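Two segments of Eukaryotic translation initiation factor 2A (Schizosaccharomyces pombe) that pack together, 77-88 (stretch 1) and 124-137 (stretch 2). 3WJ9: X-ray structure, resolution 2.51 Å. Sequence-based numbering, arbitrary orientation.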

ATOM      1  N   TYR A  77      -9.705  -9.292  10.374  1.00 54.80           N
ATOM      2  CA  TYR A  77      -9.339  -9.709   9.027  1.00 63.67           C
ATOM      3  C   TYR A  77      -8.246  -8.807   8.473  1.00 68.79           C
ATOM      4  O   TYR A  77      -7.426  -9.236   7.662  1.00 85.81           O
ATOM      5  CB  TYR A  77     -10.550  -9.682   8.092  1.00 48.45           C
ATOM      6  CG  TYR A  77     -11.532 -10.816   8.282  1.00 63.65           C
ATOM      7  CD1 TYR A  77     -12.211 -10.986   9.480  1.00 68.56           C
ATOM      8  CD2 TYR A  77     -11.784 -11.715   7.256  1.00 57.05           C
ATOM      9  CE1 TYR A  77     -13.108 -12.021   9.655  1.00 69.06           C
ATOM     10  CE2 TYR A  77     -12.679 -12.753   7.420  1.00 77.32           C
ATOM     11  CZ  TYR A  77     -13.339 -12.900   8.622  1.00 77.56           C
ATOM     12  OH  TYR A  77     -14.234 -13.933   8.791  1.00 83.42           O
ATOM     13  N   GLU A  78      -8.250  -7.549   8.905  1.00 57.78           N
ATOM     14  CA  GLU A  78      -7.305  -6.564   8.390  1.00 48.79           C
ATOM     15  C   GLU A  78      -6.655  -5.753   9.508  1.00 49.27           C
ATOM     16  O   GLU A  78      -7.263  -5.503  10.549  1.00 51.02           O
ATOM     17  CB  GLU A  78      -8.001  -5.627   7.397  1.00 45.92           C
ATOM     18  CG  GLU A  78      -8.900  -6.343   6.399  1.00 56.47           C
ATOM     19  CD  GLU A  78      -8.505  -6.090   4.960  1.00 79.70           C
ATOM     20  OE1 GLU A  78      -7.387  -5.588   4.728  1.00 91.43           O
ATOM     21  OE2 GLU A  78      -9.311  -6.407   4.060  1.00 82.39           O
ATOM     22  N   LEU A  79      -5.408  -5.351   9.282  1.00 54.39           N
ATOM     23  CA  LEU A  79      -4.649  -4.571  10.251  1.00 37.28           C
ATOM     24  C   LEU A  79      -3.936  -3.424   9.537  1.00 36.62           C
ATOM     25  O   LEU A  79      -3.631  -3.522   8.349  1.00 53.63           O
ATOM     26  CB  LEU A  79      -3.642  -5.459  10.989  1.00 51.71           C
ATOM     27  CG  LEU A  79      -4.179  -6.691  11.727  1.00 52.48           C
ATOM     28  CD1 LEU A  79      -3.038  -7.596  12.166  1.00 37.09           C
ATOM     29  CD2 LEU A  79      -5.025  -6.286  12.924  1.00 60.53           C
ATOM     30  N   GLY A  80      -3.675  -2.338  10.258  1.00 35.72           N
ATOM     31  CA  GLY A  80      -3.026  -1.185   9.664  1.00 30.80           C
ATOM     32  C   GLY A  80      -2.363  -0.266  10.670  1.00 40.41           C
ATOM     33  O   GLY A  80      -2.974   0.136  11.658  1.00 51.08           O
ATOM     34  N   PHE A  81      -1.103   0.062  10.412  1.00 35.28           N
ATOM     35  CA  PHE A  81      -0.361   0.998  11.246  1.00 31.33           C
ATOM     36  C   PHE A  81      -0.480   2.420  10.714  1.00 44.79           C
ATOM     37  O   PHE A  81      -0.424   2.648   9.506  1.00 49.99           O
ATOM     38  CB  PHE A  81       1.118   0.607  11.313  1.00 42.46           C
ATOM     39  CG  PHE A  81       1.436  -0.444  12.340  1.00 49.21           C
ATOM     40  CD1 PHE A  81       1.596  -0.107  13.673  1.00 45.47           C
ATOM     41  CD2 PHE A  81       1.593  -1.767  11.967  1.00 39.34           C
ATOM     42  CE1 PHE A  81       1.901  -1.070  14.614  1.00 39.42           C
ATOM     43  CE2 PHE A  81       1.897  -2.735  12.901  1.00 27.38           C
ATOM     44  CZ  PHE A  81       2.051  -2.386  14.229  1.00 30.09           C
ATOM     45  N   SER A  82      -0.643   3.372  11.624  1.00 39.45           N
ATOM     46  CA  SER A  82      -0.540   4.783  11.283  1.00 38.17           C
ATOM     47  C   SER A  82       0.930   5.087  10.972  1.00 41.41           C
ATOM     48  O   SER A  82       1.810   4.373  11.450  1.00 45.84           O
ATOM     49  CB  SER A  82      -1.072   5.642  12.431  1.00 47.61           C
ATOM     50  OG  SER A  82      -0.336   5.411  13.620  1.00 45.45           O
ATOM     51  N   PRO A  83       1.203   6.133  10.165  1.00 45.79           N
ATOM     52  CA  PRO A  83       2.542   6.434   9.637  1.00 37.03           C
ATOM     53  C   PRO A  83       3.680   6.357  10.656  1.00 44.69           C
ATOM     54  O   PRO A  83       4.783   5.948  10.295  1.00 48.76           O
ATOM     55  CB  PRO A  83       2.389   7.867   9.124  1.00 41.14           C
ATOM     56  CG  PRO A  83       0.985   7.938   8.695  1.00 40.59           C
ATOM     57  CD  PRO A  83       0.215   7.120   9.696  1.00 49.13           C
ATOM     58  N   LEU A  84       3.419   6.739  11.902  1.00 49.73           N
ATOM     59  CA  LEU A  84       4.445   6.687  12.938  1.00 52.39           C
ATOM     60  C   LEU A  84       4.191   5.525  13.896  1.00 48.63           C
ATOM     61  O   LEU A  84       4.839   5.411  14.939  1.00 46.94           O
ATOM     62  CB  LEU A  84       4.502   8.011  13.702  1.00 53.32           C
ATOM     63  CG  LEU A  84       4.892   9.242  12.879  1.00 58.81           C
ATOM     64  CD1 LEU A  84       4.794  10.507  13.712  1.00 59.18           C
ATOM     65  CD2 LEU A  84       6.295   9.089  12.309  1.00 71.12           C
ATOM     66  N   GLY A  85       3.242   4.669  13.532  1.00 44.41           N
ATOM     67  CA  GLY A  85       2.975   3.451  14.275  1.00 36.59           C
ATOM     68  C   GLY A  85       2.461   3.659  15.686  1.00 45.23           C
ATOM     69  O   GLY A  85       2.520   2.749  16.509  1.00 50.83           O
ATOM     70  N   LYS A  86       1.958   4.855  15.969  1.00 46.17           N
ATOM     71  CA  LYS A  86       1.405   5.145  17.286  1.00 44.34           C
ATOM     72  C   LYS A  86      -0.059   4.731  17.362  1.00 35.85           C
ATOM     73  O   LYS A  86      -0.672   4.774  18.430  1.00 43.94           O
ATOM     74  CB  LYS A  86       1.552   6.630  17.623  1.00 41.82           C
ATOM     75  CG  LYS A  86       2.975   7.053  17.950  1.00 57.38           C
ATOM     76  CD  LYS A  86       3.049   8.541  18.246  1.00 62.56           C
ATOM     77  CE  LYS A  86       4.441   8.946  18.699  1.00 37.49           C
ATOM     78  NZ  LYS A  86       4.792   8.324  20.005  1.00 71.49           N
ATOM     79  N   TYR A  87      -0.617   4.330  16.225  1.00 45.77           N
ATOM     80  CA  TYR A  87      -1.989   3.841  16.187  1.00 44.18           C
ATOM     81  C   TYR A  87      -2.122   2.647  15.246  1.00 44.86           C
ATOM     82  O   TYR A  87      -1.464   2.582  14.205  1.00 40.34           O
ATOM     83  CB  TYR A  87      -2.949   4.957  15.767  1.00 52.10           C
ATOM     84  CG  TYR A  87      -2.879   6.183  16.648  1.00 46.54           C
ATOM     85  CD1 TYR A  87      -3.507   6.212  17.886  1.00 45.44           C
ATOM     86  CD2 TYR A  87      -2.177   7.310  16.243  1.00 45.14           C
ATOM     87  CE1 TYR A  87      -3.441   7.332  18.695  1.00 46.08           C
ATOM     88  CE2 TYR A  87      -2.106   8.434  17.044  1.00 47.57           C
ATOM     89  CZ  TYR A  87      -2.740   8.441  18.269  1.00 51.59           C
ATOM     90  OH  TYR A  87      -2.668   9.560  19.065  1.00 57.22           O
ATOM     91  N   LEU A  88      -2.977   1.704  15.626  1.00 46.29           N
ATOM     92  CA  LEU A  88      -3.216   0.505  14.834  1.00 35.27           C
ATOM     93  C   LEU A  88      -4.717   0.265  14.707  1.00 39.09           C
ATOM     94  O   LEU A  88      -5.432   0.233  15.705  1.00 42.43           O
ATOM     95  CB  LEU A  88      -2.524  -0.706  15.468  1.00 43.09           C
ATOM     96  CG  LEU A  88      -2.668  -2.068  14.782  1.00 33.74           C
ATOM     97  CD1 LEU A  88      -1.756  -2.165  13.570  1.00 36.30           C
ATOM     98  CD2 LEU A  88      -2.376  -3.197  15.756  1.00 38.19           C
TER
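Stretch 2 124-137: NQTGWNLQYTCDES

A buried carboxylate that meets the open amides of a tight turn can fasten two distant pieces of chain together, and this pair of segments from eukaryotic translation initiation factor 2A is a compact example. The residue responsible is Glu136, near the end of stretch 2, and its target is the type I beta turn of stretch 1 that runs from Ser82 to Gly85. One oxygen, Glu136 OE2, takes three hydrogen bonds. Ser82 OG donates to Glu136 OE2 across a very short 2.4 Å, Leu84 N donates to Glu136 OE2 at 2.7 Å, and Lys86 N reaches Glu136 OE2 at 3.3 Å with a nearly straight approach. Gly85 N also lies 3.1 Å from Glu136 OE2, but at a poor angle; that amide instead closes its own turn, donating to Ser82 O at 2.5 Å.

The receiving site is organised from within stretch 1. Strand 77-81 leads into the turn, and beyond it the chain comes back beside itself: Ser82 N donates to Tyr87 O at 2.8 Å, while Tyr87 N donates to Ser82 OG at 2.8 Å. The Ser82 hydroxyl thus links the returning chain to the carboxylate. Glu136 is presented by a second type I turn, Thr133 to Glu136, closed by Glu136 N to Thr133 O at 3.0 Å. Its extended side chain, with chi1 and chi2 both t, spans the gap between the two turns and loses more surface to the opposing stretch than any other residue here.

Packing surrounds this polar centre. Pro83 lies against the second turn and the residue before it, with Pro83 CD 3.4 Å from Tyr132 CB and Pro83 CG 3.3 Å from Thr133 O. Leu84 extends the contact, its CD1 atom 3.7 Å from Asp135 O. Ser82 makes a second use of its side chain: Ser82 CB sits 3.8 Å from the centroid of the Tyr132 ring, almost on the ring normal, in a CH-pi contact over one face. From the returning arm, Tyr87 CB approaches Tyr132 OH at 4.0 Å, and Tyr87 CD2 comes within 4.1 Å of Glu136 CD.

Farther back, the contact follows strand 77-81. The nearest CA pairs, Glu78 with Gln125, Gly80 with Asn129, Ser82 with Tyr132 and Pro83 with Cys134, advance together, so the two chains run in the same general direction. Their CA separations narrow from 8.3 Å between Glu78 CA and Gln125 CA to 5.9 Å between Pro83 CA and Cys134 CA. Stretch 2 begins this course with a type II turn, Gln125 to Trp128, and is briefly a strand at 131-132. The Trp128 ring meets the strand backbone with its edge, Trp128 CZ2 lying 3.8 Å from Leu79 C. At Gly80 the absence of a side chain is structural: an ideal CB there would fall only 2.4 Å from Asn129 ND2, a clash, whereas Gly80 CA rests 3.8 Å from Asn129 ND2.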

ATOM      1  N   ASN A 124     -17.814  -2.217   4.579  1.00 70.73           N
ATOM      2  CA  ASN A 124     -16.854  -2.415   3.494  1.00 83.52           C
ATOM      3  C   ASN A 124     -15.498  -2.927   3.968  1.00 81.99           C
ATOM      4  O   ASN A 124     -15.105  -2.685   5.108  1.00 81.09           O
ATOM      5  CB  ASN A 124     -16.677  -1.120   2.698  1.00 73.09           C
ATOM      6  CG  ASN A 124     -16.114   0.008   3.539  1.00 76.20           C
ATOM      7  OD1 ASN A 124     -15.555  -0.221   4.609  1.00 78.64           O
ATOM      8  ND2 ASN A 124     -16.259   1.236   3.056  1.00 70.24           N
ATOM      9  N   GLN A 125     -14.777  -3.629   3.097  1.00 82.17           N
ATOM     10  CA  GLN A 125     -13.409  -3.983   3.411  1.00 68.55           C
ATOM     11  C   GLN A 125     -12.490  -3.040   2.649  1.00 68.45           C
ATOM     12  O   GLN A 125     -11.372  -2.760   3.074  1.00 70.13           O
ATOM     13  CB  GLN A 125     -13.122  -5.440   3.070  1.00 59.79           C
ATOM     14  CG  GLN A 125     -14.004  -6.425   3.792  1.00 62.30           C
ATOM     15  CD  GLN A 125     -13.243  -7.656   4.202  1.00 61.93           C
ATOM     16  OE1 GLN A 125     -12.025  -7.615   4.365  1.00 72.43           O
ATOM     17  NE2 GLN A 125     -13.951  -8.763   4.375  1.00 71.32           N
ATOM     18  N   THR A 126     -12.981  -2.557   1.514  1.00 59.51           N
ATOM     19  CA  THR A 126     -12.248  -1.612   0.678  1.00 53.20           C
ATOM     20  C   THR A 126     -12.295  -0.205   1.271  1.00 54.76           C
ATOM     21  O   THR A 126     -13.376   0.317   1.549  1.00 80.23           O
ATOM     22  CB  THR A 126     -12.822  -1.583  -0.749  1.00 57.26           C
ATOM     23  OG1 THR A 126     -14.206  -1.217  -0.694  1.00 87.18           O
ATOM     24  CG2 THR A 126     -12.703  -2.958  -1.387  1.00 60.43           C
ATOM     25  N   GLY A 127     -11.126   0.400   1.464  1.00 58.28           N
ATOM     26  CA  GLY A 127     -11.041   1.723   2.058  1.00 57.18           C
ATOM     27  C   GLY A 127     -11.571   1.744   3.477  1.00 58.97           C
ATOM     28  O   GLY A 127     -12.229   2.694   3.895  1.00 64.27           O
ATOM     29  N   TRP A 128     -11.279   0.684   4.220  1.00 50.61           N
ATOM     30  CA  TRP A 128     -11.797   0.526   5.573  1.00 41.76           C
ATOM     31  C   TRP A 128     -11.108   1.464   6.564  1.00 47.80           C
ATOM     32  O   TRP A 128     -11.769   2.116   7.371  1.00 59.03           O
ATOM     33  CB  TRP A 128     -11.644  -0.931   6.027  1.00 51.83           C
ATOM     34  CG  TRP A 128     -10.218  -1.368   6.183  1.00 68.49           C
ATOM     35  CD1 TRP A 128      -9.377  -1.782   5.195  1.00 69.10           C
ATOM     36  CD2 TRP A 128      -9.467  -1.424   7.398  1.00 65.79           C
ATOM     37  NE1 TRP A 128      -8.149  -2.095   5.719  1.00 63.25           N
ATOM     38  CE2 TRP A 128      -8.178  -1.882   7.079  1.00 54.34           C
ATOM     39  CE3 TRP A 128      -9.757  -1.130   8.736  1.00 62.44           C
ATOM     40  CZ2 TRP A 128      -7.181  -2.058   8.031  1.00 47.22           C
ATOM     41  CZ3 TRP A 128      -8.771  -1.303   9.687  1.00 54.43           C
ATOM     42  CH2 TRP A 128      -7.497  -1.762   9.330  1.00 48.71           C
ATOM     43  N   ASN A 129      -9.785   1.551   6.481  1.00 57.29           N
ATOM     44  CA  ASN A 129      -8.999   2.258   7.486  1.00 50.19           C
ATOM     45  C   ASN A 129      -9.073   3.774   7.359  1.00 48.86           C
ATOM     46  O   ASN A 129      -9.448   4.305   6.313  1.00 47.06           O
ATOM     47  CB  ASN A 129      -7.535   1.813   7.413  1.00 53.51           C
ATOM     48  CG  ASN A 129      -6.779   2.071   8.704  1.00 55.69           C
ATOM     49  OD1 ASN A 129      -7.186   2.894   9.523  1.00 57.21           O
ATOM     50  ND2 ASN A 129      -5.667   1.369   8.887  1.00 47.58           N
ATOM     51  N   LEU A 130      -8.724   4.463   8.440  1.00 52.68           N
ATOM     52  CA  LEU A 130      -8.521   5.901   8.396  1.00 42.44           C
ATOM     53  C   LEU A 130      -7.244   6.198   7.631  1.00 55.66           C
ATOM     54  O   LEU A 130      -6.267   5.459   7.737  1.00 62.02           O
ATOM     55  CB  LEU A 130      -8.435   6.489   9.806  1.00 47.79           C
ATOM     56  CG  LEU A 130      -9.626   6.306  10.740  1.00 58.50           C
ATOM     57  CD1 LEU A 130      -9.236   6.650  12.168  1.00 53.98           C
ATOM     58  CD2 LEU A 130     -10.749   7.195  10.258  1.00 59.75           C
ATOM     59  N   GLN A 131      -7.253   7.273   6.852  1.00 45.32           N
ATOM     60  CA  GLN A 131      -6.027   7.750   6.231  1.00 35.46           C
ATOM     61  C   GLN A 131      -5.367   8.722   7.196  1.00 44.07           C
ATOM     62  O   GLN A 131      -6.021   9.248   8.095  1.00 42.97           O
ATOM     63  CB  GLN A 131      -6.305   8.416   4.884  1.00 35.17           C
ATOM     64  CG  GLN A 131      -7.086   7.543   3.916  1.00 36.25           C
ATOM     65  CD  GLN A 131      -7.179   8.146   2.530  1.00 44.83           C
ATOM     66  OE1 GLN A 131      -6.393   9.021   2.166  1.00 45.01           O
ATOM     67  NE2 GLN A 131      -8.153   7.691   1.752  1.00 52.69           N
ATOM     68  N   TYR A 132      -4.071   8.948   7.024  1.00 38.68           N
ATOM     69  CA  TYR A 132      -3.339   9.822   7.928  1.00 36.98           C
ATOM     70  C   TYR A 132      -2.431  10.783   7.180  1.00 47.56           C
ATOM     71  O   TYR A 132      -2.098  10.566   6.016  1.00 48.04           O
ATOM     72  CB  TYR A 132      -2.495   9.005   8.908  1.00 38.47           C
ATOM     73  CG  TYR A 132      -3.272   8.213   9.936  1.00 44.95           C
ATOM     74  CD1 TYR A 132      -3.896   7.016   9.602  1.00 41.71           C
ATOM     75  CD2 TYR A 132      -3.369   8.657  11.247  1.00 41.23           C
ATOM     76  CE1 TYR A 132      -4.603   6.293  10.542  1.00 47.23           C
ATOM     77  CE2 TYR A 132      -4.075   7.939  12.195  1.00 40.51           C
ATOM     78  CZ  TYR A 132      -4.689   6.758  11.838  1.00 48.71           C
ATOM     79  OH  TYR A 132      -5.392   6.040  12.778  1.00 42.96           O
ATOM     80  N   THR A 133      -2.037  11.849   7.865  1.00 47.17           N
ATOM     81  CA  THR A 133      -0.970  12.715   7.390  1.00 41.33           C
ATOM     82  C   THR A 133       0.353  12.071   7.786  1.00 41.02           C
ATOM     83  O   THR A 133       0.373  11.171   8.623  1.00 48.14           O
ATOM     84  CB  THR A 133      -1.080  14.132   7.974  1.00 48.06           C
ATOM     85  OG1 THR A 133      -1.063  14.064   9.405  1.00 55.41           O
ATOM     86  CG2 THR A 133      -2.376  14.785   7.526  1.00 55.31           C
ATOM     87  N   CYS A 134       1.451  12.514   7.186  1.00 45.04           N
ATOM     88  CA  CYS A 134       2.754  11.913   7.463  1.00 52.40           C
ATOM     89  C   CYS A 134       3.241  12.199   8.880  1.00 54.77           C
ATOM     90  O   CYS A 134       3.957  11.389   9.470  1.00 59.60           O
ATOM     91  CB  CYS A 134       3.794  12.392   6.450  1.00 60.20           C
ATOM     92  SG  CYS A 134       3.769  11.480   4.896  1.00 82.03           S
ATOM     93  N   ASP A 135       2.855  13.347   9.428  1.00 59.24           N
ATOM     94  CA  ASP A 135       3.209  13.675  10.805  1.00 57.91           C
ATOM     95  C   ASP A 135       2.262  13.008  11.796  1.00 52.17           C
ATOM     96  O   ASP A 135       2.399  13.185  13.007  1.00 46.85           O
ATOM     97  CB  ASP A 135       3.222  15.194  11.024  1.00 54.35           C
ATOM     98  CG  ASP A 135       1.929  15.869  10.596  1.00 55.38           C
ATOM     99  OD1 ASP A 135       0.850  15.244  10.680  1.00 53.58           O
ATOM    100  OD2 ASP A 135       1.995  17.044  10.182  1.00 71.29           O
ATOM    101  N   GLU A 136       1.297  12.259  11.263  1.00 58.25           N
ATOM    102  CA  GLU A 136       0.356  11.488  12.070  1.00 55.95           C
ATOM    103  C   GLU A 136      -0.454  12.388  13.005  1.00 56.48           C
ATOM    104  O   GLU A 136      -0.811  11.983  14.111  1.00 55.75           O
ATOM    105  CB  GLU A 136       1.105  10.425  12.878  1.00 56.18           C
ATOM    106  CG  GLU A 136       0.311   9.176  13.215  1.00 59.19           C
ATOM    107  CD  GLU A 136       1.118   8.218  14.066  1.00 59.74           C
ATOM    108  OE1 GLU A 136       1.552   8.628  15.162  1.00 58.82           O
ATOM    109  OE2 GLU A 136       1.338   7.066  13.641  1.00 57.88           O
ATOM    110  N   SER A 137      -0.740  13.608  12.560  1.00 52.61           N
ATOM    111  CA  SER A 137      -1.490  14.556  13.377  1.00 58.67           C
ATOM    112  C   SER A 137      -2.965  14.593  12.988  1.00 51.71           C
ATOM    113  O   SER A 137      -3.814  14.978  13.792  1.00 52.57           O
ATOM    114  CB  SER A 137      -0.887  15.960  13.265  1.00 66.77           C
ATOM    115  OG  SER A 137      -0.856  16.399  11.917  1.00 69.36           O
TER